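Local coordinates for sporulation-control protein spo0M (Bacillus subtilis, PDB 5CL2) that controls expression of the spo0A gene and is required for the cell to pass the morphological stage 0 of sporulation, at residues R43-Q48 with V108-D113; H69-T74 with F89-P94. All coordinates share one frame; numbering follows the deposited sequence.

Contact 1. Residues R43-Q48 with V108-D113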
ATOM      1  N   ARG A  43      -1.656  15.060 -26.888  1.00 52.35           N
ATOM      2  CA  ARG A  43      -2.709  14.242 -26.255  1.00 50.92           C
ATOM      3  C   ARG A  43      -2.860  14.551 -24.763  1.00 43.91           C
ATOM      4  O   ARG A  43      -3.972  14.702 -24.274  1.00 47.31           O
ATOM      5  CB  ARG A  43      -2.424  12.760 -26.497  1.00 48.69           C
ATOM      6  CG  ARG A  43      -2.499  12.432 -28.000  1.00 53.27           C
ATOM      7  CD  ARG A  43      -2.605  10.961 -28.318  1.00 53.89           C
ATOM      8  NE  ARG A  43      -1.643  10.170 -27.557  1.00 64.64           N
ATOM      9  CZ  ARG A  43      -1.777   8.871 -27.310  1.00 61.05           C
ATOM     10  NH1 ARG A  43      -2.838   8.218 -27.773  1.00 55.34           N
ATOM     11  NH2 ARG A  43      -0.843   8.224 -26.615  1.00 59.09           N
ATOM     12  N   TYR A  44      -1.755  14.773 -24.066  1.00 43.58           N
ATOM     13  CA  TYR A  44      -1.828  15.071 -22.647  1.00 44.86           C
ATOM     14  C   TYR A  44      -0.448  15.433 -22.132  1.00 42.39           C
ATOM     15  O   TYR A  44       0.548  15.122 -22.767  1.00 43.38           O
ATOM     16  CB  TYR A  44      -2.380  13.844 -21.844  1.00 43.46           C
ATOM     17  CG  TYR A  44      -1.473  12.627 -21.918  1.00 45.50           C
ATOM     18  CD1 TYR A  44      -0.345  12.528 -21.102  1.00 42.92           C
ATOM     19  CD2 TYR A  44      -1.734  11.575 -22.806  1.00 48.34           C
ATOM     20  CE1 TYR A  44       0.500  11.431 -21.165  1.00 47.74           C
ATOM     21  CE2 TYR A  44      -0.878  10.453 -22.873  1.00 45.30           C
ATOM     22  CZ  TYR A  44       0.236  10.399 -22.043  1.00 49.76           C
ATOM     23  OH  TYR A  44       1.124   9.329 -22.077  1.00 54.95           O
ATOM     24  N   ILE A  45      -0.404  16.049 -20.952  1.00 45.94           N
ATOM     25  CA  ILE A  45       0.832  16.212 -20.208  1.00 44.59           C
ATOM     26  C   ILE A  45       0.657  15.593 -18.808  1.00 47.39           C
ATOM     27  O   ILE A  45      -0.202  16.043 -18.018  1.00 46.80           O
ATOM     28  CB  ILE A  45       1.237  17.691 -20.067  1.00 43.69           C
ATOM     29  CG1 ILE A  45       1.337  18.372 -21.441  1.00 46.50           C
ATOM     30  CG2 ILE A  45       2.551  17.830 -19.274  1.00 37.45           C
ATOM     31  CD1 ILE A  45       1.613  19.850 -21.329  1.00 40.16           C
ATOM     32  N   ASP A  46       1.476  14.573 -18.531  1.00 45.92           N
ATOM     33  CA  ASP A  46       1.518  13.864 -17.244  1.00 48.55           C
ATOM     34  C   ASP A  46       2.805  14.210 -16.518  1.00 48.43           C
ATOM     35  O   ASP A  46       3.836  14.497 -17.150  1.00 49.17           O
ATOM     36  CB  ASP A  46       1.446  12.330 -17.418  1.00 47.24           C
ATOM     37  CG  ASP A  46       0.027  11.820 -17.717  1.00 49.08           C
ATOM     38  OD1 ASP A  46      -0.945  12.599 -17.606  1.00 46.20           O
ATOM     39  OD2 ASP A  46      -0.107  10.645 -18.136  1.00 50.74           O
ATOM     40  N   LEU A  47       2.718  14.208 -15.192  1.00 45.41           N
ATOM     41  CA  LEU A  47       3.868  14.294 -14.301  1.00 48.12           C
ATOM     42  C   LEU A  47       3.983  12.972 -13.551  1.00 50.59           C
ATOM     43  O   LEU A  47       2.964  12.382 -13.174  1.00 44.29           O
ATOM     44  CB  LEU A  47       3.698  15.413 -13.275  1.00 47.55           C
ATOM     45  CG  LEU A  47       4.067  16.830 -13.704  1.00 53.77           C
ATOM     46  CD1 LEU A  47       4.485  17.648 -12.499  1.00 52.19           C
ATOM     47  CD2 LEU A  47       5.089  16.858 -14.835  1.00 49.99           C
ATOM     48  N   GLN A  48       5.212  12.520 -13.320  1.00 53.52           N
ATOM     49  CA  GLN A  48       5.450  11.305 -12.543  1.00 49.40           C
ATOM     50  C   GLN A  48       6.527  11.538 -11.520  1.00 47.00           C
ATOM     51  O   GLN A  48       7.598  12.050 -11.846  1.00 44.70           O
ATOM     52  CB  GLN A  48       5.882  10.128 -13.411  1.00 49.17           C
ATOM     53  CG  GLN A  48       5.186  10.013 -14.728  1.00 64.58           C
ATOM     54  CD  GLN A  48       4.773   8.580 -15.004  1.00 75.18           C
ATOM     55  OE1 GLN A  48       5.520   7.636 -14.708  1.00 75.05           O
ATOM     56  NE2 GLN A  48       3.567   8.406 -15.558  1.00 78.93           N
ATOM     57  N   VAL A 108      11.060  14.083 -10.532  1.00 50.27           N
ATOM     58  CA  VAL A 108       9.811  14.476 -11.192  1.00 49.68           C
ATOM     59  C   VAL A 108      10.004  14.410 -12.709  1.00 48.08           C
ATOM     60  O   VAL A 108      10.872  15.062 -13.272  1.00 47.97           O
ATOM     61  CB  VAL A 108       9.365  15.887 -10.778  1.00 49.38           C
ATOM     62  CG1 VAL A 108       8.187  16.334 -11.607  1.00 43.67           C
ATOM     63  CG2 VAL A 108       9.046  15.921  -9.269  1.00 45.88           C
ATOM     64  N   VAL A 109       9.235  13.552 -13.357  1.00 44.51           N
ATOM     65  CA  VAL A 109       9.357  13.322 -14.782  1.00 41.45           C
ATOM     66  C   VAL A 109       8.132  13.851 -15.497  1.00 47.20           C
ATOM     67  O   VAL A 109       7.010  13.521 -15.139  1.00 47.73           O
ATOM     68  CB  VAL A 109       9.517  11.826 -15.085  1.00 50.05           C
ATOM     69  CG1 VAL A 109       9.491  11.561 -16.575  1.00 44.28           C
ATOM     70  CG2 VAL A 109      10.791  11.280 -14.436  1.00 51.27           C
ATOM     71  N   THR A 110       8.364  14.693 -16.498  1.00 48.67           N
ATOM     72  CA  THR A 110       7.309  15.235 -17.325  1.00 45.58           C
ATOM     73  C   THR A 110       7.229  14.406 -18.589  1.00 47.67           C
ATOM     74  O   THR A 110       8.235  14.173 -19.253  1.00 52.69           O
ATOM     75  CB  THR A 110       7.563  16.711 -17.667  1.00 45.98           C
ATOM     76  OG1 THR A 110       7.664  17.468 -16.453  1.00 44.10           O
ATOM     77  CG2 THR A 110       6.422  17.281 -18.531  1.00 41.87           C
ATOM     78  N   ASP A 111       6.028  13.927 -18.877  1.00 50.79           N
ATOM     79  CA  ASP A 111       5.719  13.189 -20.094  1.00 50.39           C
ATOM     80  C   ASP A 111       4.725  14.000 -20.943  1.00 51.24           C
ATOM     81  O   ASP A 111       3.558  14.135 -20.585  1.00 50.51           O
ATOM     82  CB  ASP A 111       5.158  11.803 -19.706  1.00 53.55           C
ATOM     83  CG  ASP A 111       4.649  10.998 -20.891  1.00 58.86           C
ATOM     84  OD1 ASP A 111       5.162  11.159 -22.031  1.00 62.68           O
ATOM     85  OD2 ASP A 111       3.751  10.155 -20.662  1.00 58.50           O
ATOM     86  N   LEU A 112       5.184  14.545 -22.064  1.00 50.16           N
ATOM     87  CA  LEU A 112       4.279  15.242 -22.988  1.00 53.49           C
ATOM     88  C   LEU A 112       4.064  14.349 -24.205  1.00 49.47           C
ATOM     89  O   LEU A 112       4.978  14.125 -24.988  1.00 52.84           O
ATOM     90  CB  LEU A 112       4.841  16.618 -23.393  1.00 47.58           C
ATOM     91  CG  LEU A 112       4.118  17.434 -24.463  1.00 51.49           C
ATOM     92  CD1 LEU A 112       4.067  18.917 -24.110  1.00 52.17           C
ATOM     93  CD2 LEU A 112       4.806  17.271 -25.766  1.00 59.91           C
ATOM     94  N   ASP A 113       2.858  13.817 -24.337  1.00 47.82           N
ATOM     95  CA  ASP A 113       2.577  12.834 -25.365  1.00 53.10           C
ATOM     96  C   ASP A 113       2.031  13.560 -26.586  1.00 54.49           C
ATOM     97  O   ASP A 113       1.080  14.322 -26.488  1.00 53.63           O
ATOM     98  CB  ASP A 113       1.604  11.769 -24.839  1.00 53.02           C
ATOM     99  CG  ASP A 113       1.320  10.668 -25.845  1.00 56.47           C
ATOM    100  OD1 ASP A 113       0.984  10.972 -27.009  1.00 64.36           O
ATOM    101  OD2 ASP A 113       1.427   9.484 -25.469  1.00 66.87           O
TER

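Contact 2. Residues H69-T74 with F89-P94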
ATOM      1  N   HIS A  69       4.127   8.421  -7.656  1.00 45.81           N
ATOM      2  CA  HIS A  69       2.876   9.140  -7.860  1.00 43.41           C
ATOM      3  C   HIS A  69       2.755   9.530  -9.306  1.00 46.97           C
ATOM      4  O   HIS A  69       3.762   9.782  -9.974  1.00 48.37           O
ATOM      5  CB  HIS A  69       2.816  10.364  -6.970  1.00 42.74           C
ATOM      6  CG  HIS A  69       1.557  11.161  -7.112  1.00 43.47           C
ATOM      7  ND1 HIS A  69       0.321  10.629  -6.800  1.00 48.78           N
ATOM      8  CD2 HIS A  69       1.348  12.427  -7.486  1.00 48.77           C
ATOM      9  CE1 HIS A  69      -0.603  11.557  -6.987  1.00 46.65           C
ATOM     10  NE2 HIS A  69      -0.009  12.660  -7.413  1.00 53.15           N
ATOM     11  N   SER A  70       1.531   9.601  -9.801  1.00 51.07           N
ATOM     12  CA  SER A  70       1.318   9.965 -11.188  1.00 47.04           C
ATOM     13  C   SER A  70       0.001  10.715 -11.279  1.00 48.14           C
ATOM     14  O   SER A  70      -0.924  10.385 -10.555  1.00 46.30           O
ATOM     15  CB  SER A  70       1.328   8.711 -12.063  1.00 47.94           C
ATOM     16  OG  SER A  70       1.098   9.033 -13.409  1.00 59.44           O
ATOM     17  N   PHE A  71      -0.058  11.768 -12.101  1.00 46.94           N
ATOM     18  CA  PHE A  71      -1.306  12.480 -12.374  1.00 46.82           C
ATOM     19  C   PHE A  71      -1.235  13.280 -13.688  1.00 48.05           C
ATOM     20  O   PHE A  71      -0.146  13.566 -14.194  1.00 43.43           O
ATOM     21  CB  PHE A  71      -1.663  13.414 -11.210  1.00 46.68           C
ATOM     22  CG  PHE A  71      -0.863  14.673 -11.182  1.00 46.90           C
ATOM     23  CD1 PHE A  71       0.435  14.666 -10.709  1.00 47.37           C
ATOM     24  CD2 PHE A  71      -1.408  15.865 -11.641  1.00 48.84           C
ATOM     25  CE1 PHE A  71       1.183  15.839 -10.688  1.00 54.31           C
ATOM     26  CE2 PHE A  71      -0.674  17.040 -11.621  1.00 47.94           C
ATOM     27  CZ  PHE A  71       0.629  17.028 -11.154  1.00 48.54           C
ATOM     28  N   ARG A  72      -2.392  13.663 -14.222  1.00 49.08           N
ATOM     29  CA  ARG A  72      -2.438  14.371 -15.514  1.00 48.00           C
ATOM     30  C   ARG A  72      -2.433  15.889 -15.357  1.00 42.78           C
ATOM     31  O   ARG A  72      -3.331  16.458 -14.751  1.00 46.18           O
ATOM     32  CB  ARG A  72      -3.665  13.929 -16.310  1.00 44.93           C
ATOM     33  CG  ARG A  72      -3.868  14.657 -17.645  1.00 48.36           C
ATOM     34  CD  ARG A  72      -4.389  13.683 -18.686  1.00 47.97           C
ATOM     35  NE  ARG A  72      -3.441  12.582 -18.819  1.00 46.61           N
ATOM     36  CZ  ARG A  72      -3.604  11.516 -19.590  1.00 43.97           C
ATOM     37  NH1 ARG A  72      -4.713  11.350 -20.291  1.00 44.04           N
ATOM     38  NH2 ARG A  72      -2.651  10.602 -19.631  1.00 49.86           N
ATOM     39  N   VAL A  73      -1.416  16.550 -15.897  1.00 46.77           N
ATOM     40  CA  VAL A  73      -1.369  18.009 -15.797  1.00 49.55           C
ATOM     41  C   VAL A  73      -2.412  18.601 -16.744  1.00 45.88           C
ATOM     42  O   VAL A  73      -3.175  19.494 -16.369  1.00 45.08           O
ATOM     43  CB  VAL A  73       0.026  18.569 -16.106  1.00 46.60           C
ATOM     44  CG1 VAL A  73      -0.018  20.092 -16.197  1.00 46.13           C
ATOM     45  CG2 VAL A  73       1.027  18.117 -15.049  1.00 39.83           C
ATOM     46  N   THR A  74      -2.472  18.102 -17.966  1.00 41.93           N
ATOM     47  CA  THR A  74      -3.495  18.637 -18.847  1.00 46.80           C
ATOM     48  C   THR A  74      -3.857  17.622 -19.903  1.00 46.00           C
ATOM     49  O   THR A  74      -3.092  16.702 -20.166  1.00 45.67           O
ATOM     50  CB  THR A  74      -3.058  20.016 -19.521  1.00 50.70           C
ATOM     51  OG1 THR A  74      -4.196  20.644 -20.123  1.00 55.20           O
ATOM     52  CG2 THR A  74      -2.016  19.838 -20.597  1.00 41.03           C
ATOM     53  N   PHE A  89       0.715  23.636 -11.840  1.00 53.69           N
ATOM     54  CA  PHE A  89       0.230  22.434 -11.168  1.00 47.51           C
ATOM     55  C   PHE A  89       0.616  22.381  -9.696  1.00 57.34           C
ATOM     56  O   PHE A  89       1.571  23.043  -9.247  1.00 55.90           O
ATOM     57  CB  PHE A  89       0.773  21.188 -11.864  1.00 50.67           C
ATOM     58  CG  PHE A  89       2.278  21.045 -11.748  1.00 55.69           C
ATOM     59  CD1 PHE A  89       2.855  20.425 -10.631  1.00 52.93           C
ATOM     60  CD2 PHE A  89       3.117  21.568 -12.734  1.00 49.97           C
ATOM     61  CE1 PHE A  89       4.235  20.318 -10.514  1.00 53.11           C
ATOM     62  CE2 PHE A  89       4.497  21.465 -12.627  1.00 47.06           C
ATOM     63  CZ  PHE A  89       5.059  20.840 -11.515  1.00 54.82           C
ATOM     64  N   THR A  90      -0.105  21.531  -8.964  1.00 58.33           N
ATOM     65  CA  THR A  90       0.223  21.231  -7.587  1.00 57.58           C
ATOM     66  C   THR A  90      -0.116  19.762  -7.254  1.00 58.79           C
ATOM     67  O   THR A  90      -1.123  19.207  -7.726  1.00 54.02           O
ATOM     68  CB  THR A  90      -0.518  22.206  -6.634  1.00 62.42           C
ATOM     69  OG1 THR A  90      -0.001  22.083  -5.306  1.00 67.76           O
ATOM     70  CG2 THR A  90      -2.006  21.932  -6.619  1.00 63.73           C
ATOM     71  N   PHE A  91       0.732  19.128  -6.444  1.00 56.82           N
ATOM     72  CA  PHE A  91       0.416  17.783  -5.953  1.00 54.23           C
ATOM     73  C   PHE A  91       1.086  17.568  -4.619  1.00 55.25           C
ATOM     74  O   PHE A  91       2.051  18.240  -4.279  1.00 56.50           O
ATOM     75  CB  PHE A  91       0.846  16.694  -6.947  1.00 51.29           C
ATOM     76  CG  PHE A  91       2.348  16.529  -7.078  1.00 54.64           C
ATOM     77  CD1 PHE A  91       3.075  17.307  -7.989  1.00 54.79           C
ATOM     78  CD2 PHE A  91       3.024  15.567  -6.337  1.00 51.60           C
ATOM     79  CE1 PHE A  91       4.448  17.162  -8.131  1.00 50.51           C
ATOM     80  CE2 PHE A  91       4.403  15.402  -6.467  1.00 53.89           C
ATOM     81  CZ  PHE A  91       5.118  16.200  -7.370  1.00 57.51           C
ATOM     82  N   THR A  92       0.576  16.619  -3.860  1.00 51.63           N
ATOM     83  CA  THR A  92       1.145  16.358  -2.565  1.00 52.89           C
ATOM     84  C   THR A  92       2.117  15.203  -2.656  1.00 50.33           C
ATOM     85  O   THR A  92       1.802  14.166  -3.241  1.00 51.12           O
ATOM     86  CB  THR A  92       0.050  16.059  -1.551  1.00 52.99           C
ATOM     87  OG1 THR A  92      -0.912  17.117  -1.602  1.00 52.45           O
ATOM     88  CG2 THR A  92       0.628  15.953  -0.146  1.00 51.95           C
ATOM     89  N   LEU A  93       3.298  15.398  -2.083  1.00 50.97           N
ATOM     90  CA  LEU A  93       4.295  14.341  -1.958  1.00 49.21           C
ATOM     91  C   LEU A  93       3.747  13.268  -1.029  1.00 52.58           C
ATOM     92  O   LEU A  93       3.510  13.538   0.153  1.00 49.19           O
ATOM     93  CB  LEU A  93       5.591  14.916  -1.402  1.00 51.43           C
ATOM     94  CG  LEU A  93       6.939  14.464  -1.949  1.00 56.37           C
ATOM     95  CD1 LEU A  93       7.103  14.933  -3.364  1.00 51.86           C
ATOM     96  CD2 LEU A  93       8.075  14.986  -1.074  1.00 62.13           C
ATOM     97  N   PRO A  94       3.544  12.049  -1.555  1.00 52.32           N
ATOM     98  CA  PRO A  94       3.038  10.927  -0.738  1.00 48.13           C
ATOM     99  C   PRO A  94       3.908  10.701   0.497  1.00 47.45           C
ATOM    100  O   PRO A  94       5.095  11.010   0.452  1.00 46.88           O
ATOM    101  CB  PRO A  94       3.108   9.725  -1.685  1.00 44.38           C
ATOM    102  CG  PRO A  94       3.019  10.360  -3.085  1.00 51.72           C
ATOM    103  CD  PRO A  94       3.724  11.696  -2.979  1.00 45.59           C
TER

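Contact 1. Residues R43-Q48 with V108-D113
Arg43 and Asp113 meet through a two-pronged salt bridge: Arg43 NE donates to Asp113 OD1 and Arg43 NH2 to Asp113 OD2, each at 2.8 Å. Both acceptors lie near the guanidinium plane, whereas the nitrogens stand above the carboxylate plane, the two planes being 45° apart. Arginine suits the place because its side-on pair of N-H groups can serve both oxygens; its charge probably also eases the approach of Asp119 to Asp113. Tyr44 lies between Asp113 and Arg72. Its CG, between the backbone N and the carbonyl carbon (chi1 64°), lets the ring lean toward strand 108-113, where one face takes CB of Asp113, 3.6 Å from the ring centre, in a CH-pi contact; Arg72 makes a cation-pi contact with the other. The OH of Tyr44 donates to OD2 of Asp111 at 3.1 Å, on the syn side but raised out of the carboxylate plane. A phenylalanine here would probably leave that carboxylate oxygen without its hydroxyl donor. Asp46, whose OD2 lies 4.6 Å from OD2 of Asp111, has Arg72 as its counter-charge, which should temper the repulsion. Backbone N-H and C=O groups pair reciprocally between Asp46 and Asp111 and between Gln48 and Val109; N of Arg43 also donates to O of Asp113, and N of Asp113 to O of Tyr44. On the sheet's other side, branched apolar chains suit a buried layer: CD1 of Ile45 touches CD1 of Leu112 at 3.8 Å. Beside them, OG1 of Thr110 bonds to Thr14. One polar and one buried face mark an antiparallel strand pair of a beta sandwich, consistent with the arrestin-like clan.

Contact 2. Residues H69-T74 with F89-P94
Thr90, whose carbonyl O approaches CZ of Phe71 to 4.4 Å, has a hydroxyl gripped twice: its OG1 is hydrogen-bonded to OE1 of Glu26 and, weakly, to the backbone O of Val27. Threonine thus suits a strand with one face outward, its hydroxyl tied to the neighbouring strand 26-34 while the flanking Phe89 and Phe91 turn inward. The setting is a beta sandwich of the kind expected in the arrestin-like clan: strand 69-72 belongs to one sheet and strand 89-92 to the other, with axes 9.2 Å apart, so side chains alone span the gap. Aromatic rings are long enough to do so. His69, Phe71 and Phe91 form an aromatic cluster across it. The tip of Phe71 does the touching, with CE1 at 3.6 Å from CD1 of Phe91; the two side chains cross at about a right angle and the ring planes stand 42° apart. Further along, CD1 of Phe89 sits at the edge of the Phe71 ring, 4.1 Å from CZ of Phe71. Val73 closes this end, its short branched chain bringing CG2 to CB of Phe89. The chain turns a corner here, and Val73 and Thr74 share Ile45 as their partner, a classic beta bulge. At the opposite end the rings of His69 and Phe91 are near parallel, 26° apart, yet displaced so much that little of one lies over the other, with CD2 of His69 at 3.7 Å from CD2 of Phe91. Past that ring the cluster gives way to aliphatic contact near the second subunit, whose Gln160 packs on Pro94, and CB of His69 rests 3.9 Å from CG of Pro94.

Contacts 1 and 2 have centres about 10 Å apart, and strand 40-57 joins them: it pairs with strand 106-114 on one flank and with strand 60-79 on the other, where Ile45 O and Val73 N make a probable hydrogen bond. Contact 1 therefore lies within a sheet, while contact 2 spans from that sheet to the facing one, nested along the chain inside the loop that contact 1 closes. On the polar face, NE of Arg72 bridges to OD1 of Asp46 at 2.8 Å; on the buried face, Leu47 packs against Phe71, Val73 and Phe89. Both contacts approach the sodium ion bound by Thr14, Asp122 and Asp124: the side chain of Thr110 is about 6 Å from it, that of Phe89 about 9 Å.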